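Side-chain contacts in monooxygenase (Agrobacterium tumefaciens, PDB 2I7G), which probably catalyses flavin-dependent oxidation of an organic substrate by molecular oxygen, as a TIM-barrel member of the luciferase-like monooxygenase family: residues L63-L68 against N327-L332; I260-D265 against I344-E349; N305-E310 against A315-K320. All blocks are in the same frame, centred on the assembly; numbering follows the deposited sequence. Where two conformers were deposited one is given.

Followed from the N terminus, the chain forms strand 23-28 and then barrel strand 65-68, and contact 1 closes a loop of 258 residues when strand 329-333 comes to lie near it, both strands flanking and pairing with strand 23-28. Contact 2 starts inside that loop, at the end of strand 252-260, and closes beyond it on helix 341-363, so contacts 1 and 2 cross. Contact 3 is the most local, joining strand 307-309 to the helix that follows it, and falls within the loops of both others. The three also touch one another: Phe330 packs on Phe307 and Ile318, Leu332 on Ile260, and Thr264 OG1 probably bonds to the backbone N of Glu310.

Contact 1: L63-L68 against N327-L332; sequences LDVFGL and NDRFLL
Val65 meets Arg329 and Leu331 inside the barrel, each of its two methyl branches taking a different partner. CG2 rests over one face of the Arg329 guanidinium, 3.7 Å from its CZ and displaced toward the rim of the flat group. The other branch, CG1, lies 3.9 Å from Leu331 CD2, a plain apolar contact in which the two side chains cross at about a right angle. Valine suits this place because its branching at CB offers one methyl to each neighbour without a long, flexible chain. Arg329 arrives with CG anti to its backbone N (chi1 173°) and a bend at chi3 of -72°, which carries the guanidinium to the valine. Farther out, Glu23 forms a salt bridge with NE and Glu128 with NH1, fixing the rotation of the group that Val65 covers. Behind the arginine, Asn327 ND2 donates to Arg329 O at 2.9 Å, nearly straight at 177° but from above the carbonyl plane. Strand 23-28 runs between the two segments, so no backbone bond joins them. The chemistry is thus divided: one valine methyl covers a face of the buried guanidinium, while its charged edge is held in place by the two glutamates.

Contact 2: I260-D265 against I344-E349; sequences IADTTD and IMRGIE
Asp262 and Arg346 face each other in a two-pronged salt bridge, and beneath it Gly347 lets the backbones come close. The arginine grips side-on: NE donates to Asp262 OD2 at 2.9 Å and NH2 to Asp262 OD1 at 2.7 Å. Both oxygens use their syn lone pairs, and the carboxylate and guanidinium planes are only 22° apart, a good fit for paired bonds. Aspartate and arginine suit the exposed border, where their chains can reach across and remain solvated. The first torsion of Arg346 (chi1 -180°) points the chain away from its own backbone N, and a bend at chi2 (54°) then brings its edge to the acid. In one of its two conformers Glu349 OE2 lies a long 3.7 Å from Arg346 NH1, a doubtful third member. In the buried half, Gly347 CA approaches Ile260 O to 3.3 Å in a CA-H...O contact; with no side chain, glycine allows this carbonyl to lie against the helix. Ile260 itself extends over Leu350, Tyr351 and Val355 of the same helix and over Pro311 and Val314 of helix 311-325. The contact therefore joins the end of strand 252-260 to helix 341-363, whose other side packs on helix 40-60 through Ile344 and Ile348.

Contact 3: N305-E310 against A315-K320; sequences NLFLGE and AEKIIK
In this TIM-barrel protein the short strand 307-309, an addition paired in parallel with barrel strand 252-260, leads through Glu310, at the N-cap position, into helix 311-325, which packs back over it before the chain enters barrel strand 329-333. Lys317 and Phe307 carry most of the contact, their side chains crossing obliquely. The lysine leaves the helix on the far side of CB from its own N (chi1 -165°) and, with every later torsion extended, runs over one face of the phenyl ring. Its CG comes to 3.5 Å from Phe307 CE1, and its CD makes a CH-pi contact 4.0 Å from the centroid of the Phe307 ring. Farther along, Lys317 NZ stands 4.9 Å from the same centroid, 17° off the normal, close enough for a cation-pi interaction. Lysine suits the position because its methylenes pack on the aromatic face while its ammonium reaches polar backbone beyond. While the lysine takes that face, Ile318 adds an apolar neighbour, its CG1 lying 4.1 Å from Phe307 CD1, and the ring of Phe330, on strand 329-333, also meets that of Phe307. The ammonium of this buried lysine is held by the carbonyl oxygens of Gly301 and Gly304, in the preceding loop, as well as by Leu306 O, to which Lys317 NZ donates at 2.8 Å from above the carbonyl plane. Three carbonyl oxygens would stabilise the positive charge and tie the loop to the helix. A water accepts a bond from Leu308 N at 3.1 Å and a weak one from Lys317 NZ at 3.4 Å.

Contact 1: L63-L68 against N327-L332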
loop_
_atom_site.group_PDB
_atom_site.type_symbol
_atom_site.label_atom_id
_atom_site.label_comp_id
_atom_site.label_asym_id
_atom_site.label_seq_id
_atom_site.Cartn_x
_atom_site.Cartn_y
_atom_site.Cartn_z
ATOM N N LEU B 63 -15.301 -8.806 15.771
ATOM C CA LEU B 63 -15.885 -7.630 15.117
ATOM C C LEU B 63 -15.794 -7.790 13.584
ATOM O O LEU B 63 -14.901 -8.492 13.053
ATOM C CB LEU B 63 -15.223 -6.345 15.593
ATOM C CG LEU B 63 -15.623 -6.077 17.066
ATOM C CD1 LEU B 63 -14.673 -4.944 17.559
ATOM C CD2 LEU B 63 -17.140 -5.734 17.208
ATOM N N ASP B 64 -16.748 -7.176 12.892
ATOM C CA ASP B 64 -17.006 -7.493 11.476
ATOM C C ASP B 64 -16.208 -6.679 10.495
ATOM O O ASP B 64 -15.919 -7.153 9.400
ATOM C CB ASP B 64 -18.496 -7.335 11.174
ATOM C CG ASP B 64 -19.341 -8.303 11.998
ATOM O OD1 ASP B 64 -19.113 -9.535 11.873
ATOM O OD2 ASP B 64 -20.182 -7.832 12.789
ATOM N N VAL B 65 -15.887 -5.433 10.862
ATOM C CA VAL B 65 -15.273 -4.491 9.916
ATOM C C VAL B 65 -14.324 -3.588 10.675
ATOM O O VAL B 65 -14.621 -3.187 11.806
ATOM C CB VAL B 65 -16.348 -3.544 9.285
ATOM C CG1 VAL B 65 -15.680 -2.511 8.350
ATOM C CG2 VAL B 65 -17.448 -4.338 8.596
ATOM N N PHE B 66 -13.193 -3.262 10.040
ATOM C CA PHE B 66 -12.324 -2.212 10.555
ATOM C C PHE B 66 -11.953 -1.257 9.411
ATOM O O PHE B 66 -11.468 -1.712 8.334
ATOM C CB PHE B 66 -11.059 -2.852 11.183
ATOM C CG PHE B 66 -10.347 -1.959 12.206
ATOM C CD1 PHE B 66 -10.332 -2.326 13.565
ATOM C CD2 PHE B 66 -9.728 -0.786 11.811
ATOM C CE1 PHE B 66 -9.697 -1.532 14.527
ATOM C CE2 PHE B 66 -9.081 0.057 12.752
ATOM C CZ PHE B 66 -9.073 -0.324 14.132
ATOM N N GLY B 67 -12.184 0.033 9.653
ATOM C CA GLY B 67 -11.878 1.101 8.663
ATOM C C GLY B 67 -10.747 2.035 9.050
ATOM O O GLY B 67 -10.591 2.385 10.237
ATOM N N LEU B 68 -9.968 2.487 8.052
ATOM C CA LEU B 68 -8.896 3.471 8.306
ATOM C C LEU B 68 -9.108 4.632 7.324
ATOM O O LEU B 68 -9.306 4.400 6.097
ATOM C CB LEU B 68 -7.526 2.889 8.012
ATOM C CG LEU B 68 -7.158 1.633 8.780
ATOM C CD1 LEU B 68 -5.737 1.238 8.368
ATOM C CD2 LEU B 68 -7.155 1.884 10.311
ATOM N N ASN B 327 -30.370 0.245 9.573
ATOM C CA ASN B 327 -29.051 0.124 8.990
ATOM C C ASN B 327 -28.517 -1.303 9.038
ATOM O O ASN B 327 -28.745 -2.024 10.018
ATOM C CB ASN B 327 -28.071 1.069 9.711
ATOM C CG ASN B 327 -28.047 0.861 11.256
ATOM O OD1 ASN B 327 -29.078 0.945 11.941
ATOM N ND2 ASN B 327 -26.859 0.591 11.802
ATOM N N ASP B 328 -27.757 -1.669 8.004
ATOM C CA ASP B 328 -27.060 -2.982 7.884
ATOM C C ASP B 328 -25.721 -3.055 8.618
ATOM O O ASP B 328 -25.208 -4.140 8.912
ATOM C CB ASP B 328 -26.772 -3.242 6.414
ATOM C CG ASP B 328 -28.044 -3.275 5.610
ATOM O OD1 ASP B 328 -28.847 -4.216 5.794
ATOM O OD2 ASP B 328 -28.266 -2.319 4.848
ATOM N N ARG B 329 -25.156 -1.891 8.874
ATOM C CA ARG B 329 -23.822 -1.823 9.397
ATOM C C ARG B 329 -23.731 -0.635 10.379
ATOM O O ARG B 329 -24.414 0.371 10.192
ATOM C CB ARG B 329 -22.825 -1.715 8.216
ATOM C CG ARG B 329 -21.369 -1.475 8.653
ATOM C CD ARG B 329 -20.426 -1.385 7.420
ATOM N NE ARG B 329 -20.215 -2.677 6.780
ATOM C CZ ARG B 329 -19.322 -2.892 5.785
ATOM N NH1 ARG B 329 -18.583 -1.905 5.309
ATOM N NH2 ARG B 329 -19.165 -4.102 5.303
ATOM N N PHE B 330 -22.911 -0.801 11.415
ATOM C CA PHE B 330 -22.676 0.210 12.457
ATOM C C PHE B 330 -21.180 0.298 12.655
ATOM O O PHE B 330 -20.556 -0.713 13.014
ATOM C CB PHE B 330 -23.376 -0.185 13.778
ATOM C CG PHE B 330 -23.050 0.705 14.931
ATOM C CD1 PHE B 330 -23.788 1.884 15.140
ATOM C CD2 PHE B 330 -21.999 0.389 15.817
ATOM C CE1 PHE B 330 -23.488 2.751 16.192
ATOM C CE2 PHE B 330 -21.724 1.230 16.925
ATOM C CZ PHE B 330 -22.456 2.426 17.094
ATOM N N LEU B 331 -20.584 1.481 12.451
ATOM C CA LEU B 331 -19.153 1.678 12.609
ATOM C C LEU B 331 -18.861 2.729 13.688
ATOM O O LEU B 331 -19.382 3.843 13.636
ATOM C CB LEU B 331 -18.502 2.146 11.293
ATOM C CG LEU B 331 -18.439 1.196 10.101
ATOM C CD1 LEU B 331 -17.455 1.844 9.058
ATOM C CD2 LEU B 331 -17.983 -0.238 10.522
ATOM N N LEU B 332 -18.010 2.363 14.640
ATOM C CA LEU B 332 -17.766 3.213 15.807
ATOM C C LEU B 332 -16.326 3.726 15.766
ATOM O O LEU B 332 -15.393 2.902 15.621
ATOM C CB LEU B 332 -17.978 2.325 17.047
ATOM C CG LEU B 332 -17.767 3.032 18.380
ATOM C CD1 LEU B 332 -18.733 4.234 18.568
ATOM C CD2 LEU B 332 -17.831 1.995 19.613
#

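Contact 2: I260-D265 against I344-E349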
loop_
_atom_site.group_PDB
_atom_site.type_symbol
_atom_site.label_atom_id
_atom_site.label_comp_id
_atom_site.label_asym_id
_atom_site.label_seq_id
_atom_site.Cartn_x
_atom_site.Cartn_y
_atom_site.Cartn_z
ATOM N N ILE B 260 -16.516 2.769 24.620
ATOM C CA ILE B 260 -17.076 1.765 25.546
ATOM C C ILE B 260 -16.070 1.533 26.679
ATOM O O ILE B 260 -14.859 1.400 26.430
ATOM C CB ILE B 260 -17.376 0.444 24.793
ATOM C CG1 ILE B 260 -18.408 0.675 23.662
ATOM C CG2 ILE B 260 -17.832 -0.638 25.772
ATOM C CD1 ILE B 260 -18.316 -0.318 22.520
ATOM N N ALA B 261 -16.552 1.486 27.923
ATOM C CA ALA B 261 -15.667 1.180 29.044
ATOM C C ALA B 261 -16.457 0.376 30.062
ATOM O O ALA B 261 -17.634 0.063 29.838
ATOM C CB ALA B 261 -15.082 2.486 29.708
ATOM N N ASP B 262 -15.808 0.033 31.164
ATOM C CA ASP B 262 -16.417 -0.892 32.108
ATOM C C ASP B 262 -17.616 -0.268 32.817
ATOM O O ASP B 262 -18.489 -1.006 33.312
ATOM C CB ASP B 262 -15.377 -1.363 33.108
ATOM C CG ASP B 262 -14.453 -2.428 32.493
ATOM O OD1 ASP B 262 -14.889 -3.609 32.441
ATOM O OD2 ASP B 262 -13.331 -2.092 32.027
ATOM N N THR B 263 -17.608 1.066 32.933
ATOM C CA THR B 263 -18.760 1.787 33.494
ATOM C C THR B 263 -19.014 3.013 32.623
ATOM O O THR B 263 -18.122 3.469 31.863
ATOM C CB THR B 263 -18.568 2.286 34.944
ATOM O OG1 THR B 263 -17.628 3.370 34.960
ATOM C CG2 THR B 263 -18.079 1.147 35.925
ATOM N N THR B 264 -20.223 3.537 32.728
ATOM C CA THR B 264 -20.602 4.676 31.871
ATOM C C THR B 264 -19.795 5.909 32.275
ATOM O O THR B 264 -19.314 6.643 31.388
ATOM C CB THR B 264 -22.093 4.921 31.954
ATOM O OG1 THR B 264 -22.746 3.843 31.275
ATOM C CG2 THR B 264 -22.443 6.277 31.279
ATOM N N ASP B 265 -19.641 6.129 33.597
ATOM C CA ASP B 265 -18.793 7.231 34.081
ATOM C C ASP B 265 -17.342 7.110 33.638
ATOM O O ASP B 265 -16.718 8.134 33.266
ATOM C CB ASP B 265 -18.856 7.414 35.602
ATOM C CG ASP B 265 -20.195 7.995 36.073
ATOM O OD1 ASP B 265 -20.928 8.618 35.276
ATOM O OD2 ASP B 265 -20.494 7.854 37.273
ATOM N N ILE B 344 -8.295 2.148 24.736
ATOM C CA ILE B 344 -8.876 1.696 23.458
ATOM C C ILE B 344 -8.930 0.159 23.405
ATOM O O ILE B 344 -9.953 -0.424 23.041
ATOM C CB ILE B 344 -8.100 2.251 22.239
ATOM C CG1 ILE B 344 -8.144 3.790 22.245
ATOM C CG2 ILE B 344 -8.658 1.661 20.916
ATOM C CD1 ILE B 344 -7.068 4.401 21.384
HETATM N N MSE B 345 -7.832 -0.488 23.780
HETATM C CA MSE B 345 -7.779 -1.964 23.762
HETATM C C MSE B 345 -8.901 -2.579 24.631
HETATM O O MSE B 345 -9.594 -3.509 24.174
HETATM C CB MSE B 345 -6.390 -2.455 24.165
HETATM C CG MSE B 345 -5.313 -2.128 23.139
HETATM SE SE MSE B 345 -5.567 -3.013 21.389
HETATM C CE MSE B 345 -4.899 -4.757 21.910
ATOM N N ARG B 346 -9.118 -2.014 25.824
ATOM C CA ARG B 346 -10.198 -2.480 26.714
ATOM C C ARG B 346 -11.550 -2.247 26.023
ATOM O O ARG B 346 -12.420 -3.122 26.072
ATOM C CB ARG B 346 -10.147 -1.763 28.064
ATOM C CG ARG B 346 -11.242 -2.210 29.047
ATOM C CD ARG B 346 -11.249 -3.740 29.272
ATOM N NE ARG B 346 -12.256 -4.159 30.255
ATOM C CZ ARG B 346 -12.662 -5.420 30.420
ATOM N NH1 ARG B 346 -12.161 -6.397 29.647
ATOM N NH2 ARG B 346 -13.580 -5.714 31.340
ATOM N N GLY B 347 -11.706 -1.086 25.378
ATOM C CA GLY B 347 -12.965 -0.738 24.684
ATOM C C GLY B 347 -13.248 -1.725 23.560
ATOM O O GLY B 347 -14.392 -2.169 23.366
ATOM N N ILE B 348 -12.199 -2.105 22.833
ATOM C CA ILE B 348 -12.366 -3.049 21.722
ATOM C C ILE B 348 -12.784 -4.427 22.256
ATOM O O ILE B 348 -13.719 -5.091 21.724
ATOM C CB ILE B 348 -11.089 -3.165 20.886
ATOM C CG1 ILE B 348 -10.893 -1.885 20.032
ATOM C CG2 ILE B 348 -11.190 -4.349 19.907
ATOM C CD1 ILE B 348 -9.472 -1.780 19.430
ATOM N N GLU B 349 -12.097 -4.874 23.306
ATOM C CA GLU B 349 -12.470 -6.119 23.975
ATOM C C GLU B 349 -13.937 -6.111 24.410
ATOM O O GLU B 349 -14.680 -7.042 24.099
ATOM C CB GLU B 349 -11.554 -6.409 25.172
ATOM C CG GLU B 349 -12.047 -7.595 26.002
ATOM C CD GLU B 349 -10.981 -8.658 26.276
ATOM O OE1 GLU B 349 -10.290 -9.101 25.322
ATOM O OE2 GLU B 349 -10.870 -9.088 27.444
#

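Contact 3: N305-E310 against A315-K320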
loop_
_atom_site.group_PDB
_atom_site.type_symbol
_atom_site.label_atom_id
_atom_site.label_comp_id
_atom_site.label_asym_id
_atom_site.label_seq_id
_atom_site.Cartn_x
_atom_site.Cartn_y
_atom_site.Cartn_z
ATOM N N ASN B 305 -25.847 11.962 19.543
ATOM C CA ASN B 305 -25.052 11.338 18.492
ATOM C C ASN B 305 -23.813 10.549 18.981
ATOM O O ASN B 305 -23.200 9.793 18.200
ATOM C CB ASN B 305 -24.629 12.405 17.485
ATOM C CG ASN B 305 -23.800 13.466 18.134
ATOM O OD1 ASN B 305 -22.633 13.293 18.303
ATOM N ND2 ASN B 305 -24.443 14.562 18.570
ATOM N N LEU B 306 -23.451 10.684 20.259
ATOM C CA LEU B 306 -22.274 9.959 20.791
ATOM C C LEU B 306 -22.711 8.632 21.417
ATOM O O LEU B 306 -23.565 8.620 22.328
ATOM C CB LEU B 306 -21.543 10.796 21.843
ATOM C CG LEU B 306 -20.880 12.089 21.320
ATOM C CD1 LEU B 306 -20.138 12.802 22.484
ATOM C CD2 LEU B 306 -19.895 11.742 20.176
ATOM N N PHE B 307 -22.153 7.524 20.903
ATOM C CA PHE B 307 -22.509 6.162 21.344
ATOM C C PHE B 307 -21.494 5.788 22.426
ATOM O O PHE B 307 -20.391 5.272 22.143
ATOM C CB PHE B 307 -22.504 5.209 20.138
ATOM C CG PHE B 307 -23.746 5.327 19.314
ATOM C CD1 PHE B 307 -24.656 4.285 19.227
ATOM C CD2 PHE B 307 -23.998 6.523 18.614
ATOM C CE1 PHE B 307 -25.798 4.426 18.472
ATOM C CE2 PHE B 307 -25.159 6.687 17.858
ATOM C CZ PHE B 307 -26.059 5.637 17.795
ATOM N N LEU B 308 -21.857 6.101 23.670
ATOM C CA LEU B 308 -20.845 6.107 24.742
ATOM C C LEU B 308 -21.388 5.586 26.085
ATOM O O LEU B 308 -22.452 6.030 26.555
ATOM C CB LEU B 308 -20.338 7.515 24.933
ATOM C CG LEU B 308 -19.169 7.685 25.892
ATOM C CD1 LEU B 308 -18.258 8.768 25.395
ATOM C CD2 LEU B 308 -19.672 8.002 27.334
ATOM N N GLY B 309 -20.629 4.695 26.720
ATOM C CA GLY B 309 -21.029 4.208 28.046
ATOM C C GLY B 309 -20.564 2.804 28.316
ATOM O O GLY B 309 -19.701 2.255 27.597
ATOM N N GLU B 310 -21.133 2.209 29.376
ATOM C CA GLU B 310 -20.884 0.786 29.650
ATOM C C GLU B 310 -21.488 -0.073 28.503
ATOM O O GLU B 310 -22.281 0.439 27.684
ATOM C CB GLU B 310 -21.478 0.360 31.005
ATOM C CG GLU B 310 -23.008 0.421 31.027
ATOM C CD GLU B 310 -23.595 -0.202 32.319
ATOM O OE1 GLU B 310 -22.838 -0.301 33.317
ATOM O OE2 GLU B 310 -24.797 -0.564 32.316
ATOM N N ALA B 315 -25.022 -0.985 23.680
ATOM C CA ALA B 315 -25.753 -2.005 22.898
ATOM C C ALA B 315 -27.201 -1.557 22.728
ATOM O O ALA B 315 -27.768 -1.658 21.641
ATOM C CB ALA B 315 -25.678 -3.387 23.573
ATOM N N GLU B 316 -27.810 -1.049 23.801
ATOM C CA GLU B 316 -29.197 -0.598 23.697
ATOM C C GLU B 316 -29.345 0.569 22.712
ATOM O O GLU B 316 -30.313 0.610 21.968
ATOM C CB GLU B 316 -29.811 -0.247 25.060
ATOM C CG GLU B 316 -31.349 -0.043 25.013
ATOM C CD GLU B 316 -32.075 -1.068 24.115
ATOM O OE1 GLU B 316 -32.065 -2.275 24.464
ATOM O OE2 GLU B 316 -32.649 -0.670 23.056
ATOM N N LYS B 317 -28.388 1.496 22.688
ATOM C CA LYS B 317 -28.465 2.576 21.722
ATOM C C LYS B 317 -28.314 2.066 20.271
ATOM O O LYS B 317 -29.028 2.522 19.393
ATOM C CB LYS B 317 -27.431 3.644 22.031
ATOM C CG LYS B 317 -27.661 4.927 21.340
ATOM C CD LYS B 317 -26.768 5.944 22.014
ATOM C CE LYS B 317 -26.967 7.289 21.459
ATOM N NZ LYS B 317 -26.306 8.303 22.352
ATOM N N ILE B 318 -27.399 1.114 20.042
ATOM C CA ILE B 318 -27.240 0.507 18.705
ATOM C C ILE B 318 -28.554 -0.133 18.263
ATOM O O ILE B 318 -29.033 0.071 17.106
ATOM C CB ILE B 318 -26.082 -0.508 18.650
ATOM C CG1 ILE B 318 -24.749 0.212 18.881
ATOM C CG2 ILE B 318 -26.092 -1.274 17.267
ATOM C CD1 ILE B 318 -23.606 -0.746 19.291
ATOM N N ILE B 319 -29.166 -0.864 19.194
ATOM C CA ILE B 319 -30.457 -1.539 18.906
ATOM C C ILE B 319 -31.566 -0.512 18.581
ATOM O O ILE B 319 -32.304 -0.678 17.605
ATOM C CB ILE B 319 -30.896 -2.483 20.085
ATOM C CG1 ILE B 319 -29.939 -3.691 20.156
ATOM C CG2 ILE B 319 -32.361 -2.893 19.954
ATOM C CD1 ILE B 319 -29.883 -4.360 21.548
ATOM N N LYS B 320 -31.653 0.540 19.389
ATOM C CA LYS B 320 -32.630 1.603 19.179
ATOM C C LYS B 320 -32.386 2.326 17.851
ATOM O O LYS B 320 -33.333 2.610 17.099
ATOM C CB LYS B 320 -32.613 2.577 20.356
ATOM C CG LYS B 320 -33.344 2.047 21.579
ATOM C CD LYS B 320 -34.857 2.024 21.329
ATOM C CE LYS B 320 -35.612 1.524 22.560
ATOM N NZ LYS B 320 -35.563 2.537 23.671
HETATM O O HOH W 1 -24.634 6.846 24.895
#